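Local atomic coordinates of halogenase PltM (Pseudomonas fluorescens, PDB entry 6BZN), a protein that halogenates phenolic compounds, accepting several halides, and binds FAD, in keeping with its place among the flavin-dependent halogenases. Residues Ala43-Asn48 with Lys79-Pro84; Leu47-Leu52 with His154-Arg159. All blocks are in the same frame, centred on the assembly; numbering follows the deposited sequence.

Interaction 1: Ala43-Asn48 with Lys79-Pro84; sequences AKSGLN and KRFDIP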
ATOM      1  N   ALA A  43      22.154  -4.626   7.414  1.00 13.86           N
ATOM      2  CA  ALA A  43      23.040  -5.655   7.966  1.00 14.62           C
ATOM      3  C   ALA A  43      23.914  -6.273   6.858  1.00 15.69           C
ATOM      4  O   ALA A  43      25.127  -6.445   7.019  1.00 14.56           O
ATOM      5  CB  ALA A  43      22.251  -6.735   8.683  1.00 14.63           C
ATOM      6  N   LYS A  44      23.289  -6.586   5.728  1.00 16.53           N
ATOM      7  CA  LYS A  44      24.013  -7.075   4.548  1.00 18.00           C
ATOM      8  C   LYS A  44      25.169  -6.152   4.145  1.00 18.23           C
ATOM      9  O   LYS A  44      26.254  -6.629   3.770  1.00 17.75           O
ATOM     10  CB  LYS A  44      23.038  -7.250   3.388  1.00 19.00           C
ATOM     11  CG  LYS A  44      23.658  -7.491   2.015  1.00 20.81           C
ATOM     12  CD  LYS A  44      24.361  -8.829   1.929  1.00 22.91           C
ATOM     13  CE  LYS A  44      25.154  -8.902   0.630  1.00 25.01           C
ATOM     14  NZ  LYS A  44      25.199 -10.293   0.123  1.00 27.08           N
ATOM     15  N   SER A  45      24.926  -4.847   4.250  1.00 17.00           N
ATOM     16  CA  SER A  45      25.861  -3.807   3.806  1.00 17.35           C
ATOM     17  C   SER A  45      26.977  -3.454   4.804  1.00 17.63           C
ATOM     18  O   SER A  45      27.780  -2.555   4.521  1.00 18.71           O
ATOM     19  CB  SER A  45      25.054  -2.537   3.498  1.00 17.67           C
ATOM     20  OG  SER A  45      24.068  -2.799   2.519  1.00 17.53           O
ATOM     21  N   GLY A  46      27.003  -4.112   5.961  1.00 17.96           N
ATOM     22  CA  GLY A  46      28.096  -3.974   6.946  1.00 18.53           C
ATOM     23  C   GLY A  46      27.759  -3.195   8.210  1.00 18.54           C
ATOM     24  O   GLY A  46      28.676  -2.870   8.989  1.00 19.07           O
ATOM     25  N   LEU A  47      26.474  -2.886   8.441  1.00 16.85           N
ATOM     26  CA  LEU A  47      26.061  -2.219   9.679  1.00 16.84           C
ATOM     27  C   LEU A  47      25.602  -3.219  10.741  1.00 16.46           C
ATOM     28  O   LEU A  47      25.075  -4.277  10.412  1.00 16.50           O
ATOM     29  CB  LEU A  47      24.936  -1.207   9.424  1.00 17.08           C
ATOM     30  CG  LEU A  47      25.177  -0.108   8.388  1.00 17.48           C
ATOM     31  CD1 LEU A  47      24.115   0.979   8.487  1.00 17.40           C
ATOM     32  CD2 LEU A  47      26.561   0.498   8.526  1.00 18.21           C
ATOM     33  N   ASN A  48      25.826  -2.871  12.007  0.50 15.89           N
ATOM     34  CA  ASN A  48      25.332  -3.617  13.159  0.50 16.02           C
ATOM     35  C   ASN A  48      23.945  -3.055  13.470  0.50 15.48           C
ATOM     36  O   ASN A  48      23.818  -1.889  13.835  0.50 15.52           O
ATOM     37  CB  ASN A  48      26.286  -3.422  14.349  0.50 16.45           C
ATOM     38  CG  ASN A  48      26.073  -4.438  15.467  0.50 17.12           C
ATOM     39  OD1 ASN A  48      25.374  -5.442  15.303  0.50 18.10           O
ATOM     40  ND2 ASN A  48      26.702  -4.182  16.614  0.50 17.53           N
ATOM     41  N   LYS A  79      17.875  -6.484  -5.852  1.00 17.43           N
ATOM     42  CA  LYS A  79      19.012  -6.321  -6.761  1.00 19.29           C
ATOM     43  C   LYS A  79      19.982  -5.262  -6.252  1.00 18.14           C
ATOM     44  O   LYS A  79      21.196  -5.455  -6.311  1.00 17.28           O
ATOM     45  CB  LYS A  79      18.536  -5.986  -8.177  1.00 22.47           C
ATOM     46  CG  LYS A  79      19.549  -6.358  -9.257  1.00 27.63           C
ATOM     47  CD  LYS A  79      19.565  -7.870  -9.486  1.00 31.78           C
ATOM     48  CE  LYS A  79      20.610  -8.307 -10.496  1.00 37.51           C
ATOM     49  NZ  LYS A  79      20.332  -9.703 -10.954  1.00 41.75           N
ATOM     50  N   ARG A  80      19.449  -4.152  -5.751  1.00 17.00           N
ATOM     51  CA  ARG A  80      20.270  -3.064  -5.201  1.00 17.19           C
ATOM     52  C   ARG A  80      21.175  -3.531  -4.059  1.00 17.38           C
ATOM     53  O   ARG A  80      22.290  -3.030  -3.931  1.00 17.06           O
ATOM     54  CB  ARG A  80      19.379  -1.907  -4.733  1.00 17.20           C
ATOM     55  CG  ARG A  80      20.068  -0.767  -4.006  1.00 17.18           C
ATOM     56  CD  ARG A  80      21.056  -0.066  -4.918  1.00 17.01           C
ATOM     57  NE  ARG A  80      21.722   1.032  -4.235  1.00 17.27           N
ATOM     58  CZ  ARG A  80      22.738   0.902  -3.382  1.00 17.53           C
ATOM     59  NH1 ARG A  80      23.234  -0.290  -3.082  1.00 17.85           N
ATOM     60  NH2 ARG A  80      23.276   1.997  -2.837  1.00 17.10           N
ATOM     61  N   PHE A  81      20.709  -4.479  -3.248  1.00 17.51           N
ATOM     62  CA  PHE A  81      21.487  -4.946  -2.095  1.00 18.67           C
ATOM     63  C   PHE A  81      21.934  -6.406  -2.180  1.00 20.12           C
ATOM     64  O   PHE A  81      22.498  -6.923  -1.215  1.00 22.34           O
ATOM     65  CB  PHE A  81      20.722  -4.647  -0.789  1.00 18.35           C
ATOM     66  CG  PHE A  81      20.509  -3.183  -0.560  1.00 18.19           C
ATOM     67  CD1 PHE A  81      21.553  -2.388  -0.113  1.00 18.85           C
ATOM     68  CD2 PHE A  81      19.284  -2.579  -0.835  1.00 18.10           C
ATOM     69  CE1 PHE A  81      21.378  -1.021   0.070  1.00 19.04           C
ATOM     70  CE2 PHE A  81      19.101  -1.218  -0.643  1.00 18.28           C
ATOM     71  CZ  PHE A  81      20.151  -0.434  -0.194  1.00 18.32           C
ATOM     72  N   ASP A  82      21.724  -7.053  -3.329  1.00 21.28           N
ATOM     73  CA  ASP A  82      22.133  -8.450  -3.552  1.00 23.38           C
ATOM     74  C   ASP A  82      21.578  -9.393  -2.470  1.00 21.63           C
ATOM     75  O   ASP A  82      22.319 -10.149  -1.851  1.00 21.16           O
ATOM     76  CB  ASP A  82      23.674  -8.570  -3.671  1.00 27.70           C
ATOM     77  CG  ASP A  82      24.148 -10.017  -3.955  1.00 34.07           C
ATOM     78  OD1 ASP A  82      23.494 -10.719  -4.766  1.00 37.41           O
ATOM     79  OD2 ASP A  82      25.169 -10.459  -3.346  1.00 42.62           O
ATOM     80  N   ILE A  83      20.270  -9.317  -2.233  1.00 18.70           N
ATOM     81  CA  ILE A  83      19.593 -10.274  -1.389  1.00 18.22           C
ATOM     82  C   ILE A  83      18.504 -10.927  -2.220  1.00 17.51           C
ATOM     83  O   ILE A  83      17.381 -10.421  -2.277  1.00 16.96           O
ATOM     84  CB  ILE A  83      18.998  -9.622  -0.114  1.00 17.73           C
ATOM     85  CG1 ILE A  83      20.078  -8.832   0.624  1.00 18.54           C
ATOM     86  CG2 ILE A  83      18.434 -10.711   0.777  1.00 17.67           C
ATOM     87  CD1 ILE A  83      19.650  -8.168   1.922  1.00 18.78           C
ATOM     88  N   PRO A  84      18.815 -12.061  -2.872  1.00 18.24           N
ATOM     89  CA  PRO A  84      17.806 -12.734  -3.705  1.00 17.70           C
ATOM     90  C   PRO A  84      16.443 -13.030  -3.068  1.00 17.32           C
ATOM     91  O   PRO A  84      15.423 -12.953  -3.762  1.00 16.54           O
ATOM     92  CB  PRO A  84      18.483 -14.066  -4.063  1.00 18.89           C
ATOM     93  CG  PRO A  84      19.926 -13.784  -4.011  1.00 18.98           C
ATOM     94  CD  PRO A  84      20.150 -12.669  -3.031  1.00 18.64           C
TER
HETATM   95  O   HOH W   1      22.796 -11.923   0.380  1.00 33.18           O

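Interaction 2: Leu47-Leu52 with His154-Arg159; sequences LNVLIL and HGAESR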
ATOM      1  N   LEU A  47      26.474  -2.886   8.441  1.00 16.85           N
ATOM      2  CA  LEU A  47      26.061  -2.219   9.679  1.00 16.84           C
ATOM      3  C   LEU A  47      25.602  -3.219  10.741  1.00 16.46           C
ATOM      4  O   LEU A  47      25.075  -4.277  10.412  1.00 16.50           O
ATOM      5  CB  LEU A  47      24.936  -1.207   9.424  1.00 17.08           C
ATOM      6  CG  LEU A  47      25.177  -0.108   8.388  1.00 17.48           C
ATOM      7  CD1 LEU A  47      24.115   0.979   8.487  1.00 17.40           C
ATOM      8  CD2 LEU A  47      26.561   0.498   8.526  1.00 18.21           C
ATOM      9  N   ASN A  48      25.826  -2.871  12.007  0.50 15.89           N
ATOM     10  CA  ASN A  48      25.332  -3.617  13.159  0.50 16.02           C
ATOM     11  C   ASN A  48      23.945  -3.055  13.470  0.50 15.48           C
ATOM     12  O   ASN A  48      23.818  -1.889  13.835  0.50 15.52           O
ATOM     13  CB  ASN A  48      26.286  -3.422  14.349  0.50 16.45           C
ATOM     14  CG  ASN A  48      26.073  -4.438  15.467  0.50 17.12           C
ATOM     15  OD1 ASN A  48      25.374  -5.442  15.303  0.50 18.10           O
ATOM     16  ND2 ASN A  48      26.702  -4.182  16.614  0.50 17.53           N
ATOM     17  N   VAL A  49      22.912  -3.881  13.308  1.00 15.29           N
ATOM     18  CA  VAL A  49      21.522  -3.430  13.390  1.00 15.58           C
ATOM     19  C   VAL A  49      20.818  -4.152  14.519  1.00 14.65           C
ATOM     20  O   VAL A  49      21.042  -5.349  14.704  1.00 14.49           O
ATOM     21  CB  VAL A  49      20.819  -3.728  12.056  1.00 16.40           C
ATOM     22  CG1 VAL A  49      19.346  -3.411  12.140  1.00 17.22           C
ATOM     23  CG2 VAL A  49      21.485  -2.925  10.941  1.00 17.32           C
ATOM     24  N   LEU A  50      19.973  -3.425  15.249  1.00 13.87           N
ATOM     25  CA  LEU A  50      19.118  -3.988  16.282  1.00 14.57           C
ATOM     26  C   LEU A  50      17.675  -3.643  15.955  1.00 14.67           C
ATOM     27  O   LEU A  50      17.318  -2.453  15.853  1.00 13.48           O
ATOM     28  CB  LEU A  50      19.457  -3.422  17.656  1.00 15.19           C
ATOM     29  CG  LEU A  50      18.573  -3.925  18.810  1.00 16.00           C
ATOM     30  CD1 LEU A  50      18.645  -5.448  18.934  1.00 16.68           C
ATOM     31  CD2 LEU A  50      18.979  -3.245  20.109  1.00 16.37           C
ATOM     32  N   ILE A  51      16.861  -4.684  15.790  1.00 13.96           N
ATOM     33  CA  ILE A  51      15.439  -4.534  15.569  1.00 14.13           C
ATOM     34  C   ILE A  51      14.703  -4.789  16.880  1.00 14.18           C
ATOM     35  O   ILE A  51      14.875  -5.849  17.488  1.00 14.81           O
ATOM     36  CB  ILE A  51      14.943  -5.514  14.486  1.00 14.11           C
ATOM     37  CG1 ILE A  51      15.687  -5.264  13.177  1.00 14.38           C
ATOM     38  CG2 ILE A  51      13.442  -5.387  14.281  1.00 14.15           C
ATOM     39  CD1 ILE A  51      15.418  -6.306  12.116  1.00 14.82           C
ATOM     40  N   LEU A  52      13.877  -3.833  17.290  1.00 14.03           N
ATOM     41  CA  LEU A  52      13.094  -3.912  18.533  1.00 14.81           C
ATOM     42  C   LEU A  52      11.628  -3.958  18.209  1.00 15.25           C
ATOM     43  O   LEU A  52      11.183  -3.181  17.390  1.00 15.72           O
ATOM     44  CB  LEU A  52      13.337  -2.665  19.374  1.00 14.91           C
ATOM     45  CG  LEU A  52      14.769  -2.437  19.832  1.00 15.35           C
ATOM     46  CD1 LEU A  52      14.863  -1.109  20.574  1.00 15.24           C
ATOM     47  CD2 LEU A  52      15.272  -3.595  20.693  1.00 15.48           C
ATOM     48  N   HIS A 154      21.153 -12.389   7.834  1.00 16.19           N
ATOM     49  CA  HIS A 154      22.176 -11.417   7.452  1.00 16.14           C
ATOM     50  C   HIS A 154      22.848 -10.721   8.625  1.00 15.82           C
ATOM     51  O   HIS A 154      23.675  -9.845   8.409  1.00 16.04           O
ATOM     52  CB  HIS A 154      21.598 -10.400   6.481  1.00 16.62           C
ATOM     53  CG  HIS A 154      21.417 -10.948   5.112  1.00 16.73           C
ATOM     54  ND1 HIS A 154      20.268 -11.594   4.721  1.00 17.18           N
ATOM     55  CD2 HIS A 154      22.260 -10.999   4.055  1.00 17.16           C
ATOM     56  CE1 HIS A 154      20.399 -11.998   3.473  1.00 17.41           C
ATOM     57  NE2 HIS A 154      21.597 -11.644   3.044  1.00 17.45           N
ATOM     58  N   GLY A 155      22.524 -11.112   9.855  1.00 15.75           N
ATOM     59  CA  GLY A 155      23.221 -10.599  11.034  1.00 15.72           C
ATOM     60  C   GLY A 155      22.532  -9.512  11.834  1.00 15.91           C
ATOM     61  O   GLY A 155      23.075  -9.080  12.856  1.00 15.69           O
ATOM     62  N   ALA A 156      21.340  -9.068  11.417  1.00 15.67           N
ATOM     63  CA  ALA A 156      20.561  -8.148  12.235  1.00 16.15           C
ATOM     64  C   ALA A 156      20.173  -8.851  13.539  1.00 16.87           C
ATOM     65  O   ALA A 156      19.817 -10.032  13.523  1.00 16.81           O
ATOM     66  CB  ALA A 156      19.315  -7.679  11.492  1.00 16.40           C
ATOM     67  N   GLU A 157      20.311  -8.153  14.664  1.00 17.13           N
ATOM     68  CA  GLU A 157      19.807  -8.648  15.946  1.00 18.22           C
ATOM     69  C   GLU A 157      18.360  -8.210  16.103  1.00 17.77           C
ATOM     70  O   GLU A 157      17.986  -7.135  15.641  1.00 16.60           O
ATOM     71  CB  GLU A 157      20.653  -8.138  17.112  1.00 20.01           C
ATOM     72  CG  GLU A 157      20.223  -8.672  18.478  1.00 22.71           C
ATOM     73  CD  GLU A 157      21.047  -8.124  19.639  1.00 25.33           C
ATOM     74  OE1 GLU A 157      22.222  -7.715  19.401  1.00 26.00           O
ATOM     75  OE2 GLU A 157      20.496  -8.116  20.782  1.00 25.46           O
ATOM     76  N   SER A 158      17.564  -9.053  16.755  1.00 17.26           N
ATOM     77  CA  SER A 158      16.144  -8.799  16.981  1.00 18.74           C
ATOM     78  C   SER A 158      15.792  -9.138  18.423  1.00 18.34           C
ATOM     79  O   SER A 158      16.197 -10.191  18.912  1.00 19.77           O
ATOM     80  CB  SER A 158      15.299  -9.655  16.052  1.00 19.50           C
ATOM     81  OG  SER A 158      13.931  -9.585  16.401  1.00 22.06           O
ATOM     82  N   ARG A 159      15.071  -8.237  19.086  1.00 17.99           N
ATOM     83  CA  ARG A 159      14.471  -8.491  20.395  1.00 18.49           C
ATOM     84  C   ARG A 159      12.985  -8.227  20.253  1.00 19.49           C
ATOM     85  O   ARG A 159      12.570  -7.097  19.937  1.00 19.20           O
ATOM     86  CB  ARG A 159      15.065  -7.598  21.476  1.00 18.56           C
ATOM     87  CG  ARG A 159      16.570  -7.701  21.577  1.00 19.40           C
ATOM     88  CD  ARG A 159      17.126  -6.940  22.770  1.00 20.60           C
ATOM     89  NE  ARG A 159      18.549  -6.663  22.583  1.00 21.70           N
ATOM     90  CZ  ARG A 159      19.340  -6.044  23.461  1.00 22.33           C
ATOM     91  NH1 ARG A 159      18.872  -5.626  24.629  1.00 22.44           N
ATOM     92  NH2 ARG A 159      20.616  -5.845  23.152  1.00 22.73           N
TER
HETATM   93  O   HOH W   2      23.466  -6.275  11.920  1.00 24.67           O

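Interaction 1: Ala43-Asn48 with Lys79-Pro84
Lys44 reaches across from the last turn of helix 33-44 to the C-terminal end of helix 68-81, where it meets Phe81, Asp82 and Ile83. Its chain is laid along this second segment atom by atom. Lys44 CB touches Ile83 CD1 at 3.8 Å, the two side chains running past each other in opposite directions. Lys44 CG then passes the backbone carbonyl of Phe81, 3.5 Å from its O atom. With CG anti to the backbone N (chi1 169°), the chain leaves the helix in the direction of Phe81. Bends at chi2 and chi4 bring the ammonium group to Asp82.

There Lys44 NZ forms a long salt bridge with Asp82 OD2, at 3.5 Å. A weak hydrogen bond of the same length joins Lys44 NZ to the backbone O of Asp82. A water makes a firmer link. It accepts from Lys44 NZ at 2.9 Å and donates to Asp82 O, also at 2.9 Å. The ammonium group is therefore tied to one residue by its carboxylate, its carbonyl and a shared water.

Phe81 lies deeper. Ser45 OG comes obliquely to its ring, 3.7 Å from Phe81 CD1. Ser45 OG is hydrogen-bonded to Val41 O in the last turn of helix 33-44. Phe81 also touches Val41 and, on helix 352-374, Ala365. Arg80 CG lies over one face of the Phe81 ring.

Gly46 ends helix 33-44 in a Schellman motif, and Asp82, with positive phi, is where the chain leaves helical geometry. The contact thus joins two helix ends. Its deeper part is mixed, with methylenes, a ring, a hydroxyl and a carbonyl; its outer part is ionic. The Lys44-Asp82 pair is long and exposed, with a water between the ammonium and the carbonyl, and probably adds only modestly to the attraction.

Interaction 2: Leu47-Leu52 with His154-Arg159
The Arg159 guanidinium has Leu50 CD2 over one face. Leu50 CD1 sits lower down the arginine chain, 3.8 Å from Arg159 NE. Leu50 CD1 also rests 3.6 Å from Glu157 CG and touches the carboxylate carbon. Leu50 and Glu157 lie side by side and point the same way. Arg159 NE donates to Glu157 OE2 at 3.0 Å, in a salt bridge. It meets the oxygen on its anti side, 34° out of the carboxylate plane. A second, weak bond comes from Arg159 NH2. Glu157 CG is anti to the backbone N (chi1 -177°) and the chain is extended, which carries the carboxylate alongside Leu50. Tyr24 OH bonds to both Glu157 OE1 and Arg159 NH2. With alanine in place of Glu157, Arg159 NE would probably lose its carboxylate partner and the CD1 methyl of Leu50 part of its cover.

Beneath these groups the strands pair in parallel. Glu157 N donates to Val49 O at 2.9 Å, Ile51 N to Glu157 O at 2.7 Å, and Arg159 N to Ile51 O at 2.9 Å. On the face that carries Ile51 and Ser158, Ile51 CD1 packs on Ala156 CB at 4.2 Å. Before the pairing starts, a water bridges Leu47 O and Val49 N and bonds weakly to Gly155 O.

Strand 157-159 is an outermost strand of the five-stranded parallel sheet. Strand 49-52 separates it from strand 24-29, to which Leu50 and Leu52 bond through their backbones. Helix 33-44 leads into strand 49-52, and Val49 packs on its Leu42, as in the beta-alpha-beta unit of a Rossmann-type nucleotide-binding fold.

Interactions 1 and 2 lie about 13 Å apart, centre to centre, and share Leu47 and Asn48. The chain passes from the end of helix 33-44 in interaction 1 straight into strand 49-52 of interaction 2. They also touch. Ala43 CB is 3.4 Å from His154 O, and Ile83 CG2 is 3.6 Å from His154 CE1. His154 thus meets residues from both segments of interaction 1. FAD is not bound in this model. The Ile51 side chain is about 6 Å from that of the FAD-binding Asp53, which immediately follows strand 49-52. The side chain of Ile83 is about 12 Å from that of Ile33, another FAD-binding residue. A calcium ion lies about 9 Å from the Val49 side chain and about 11 Å from that of Ser45.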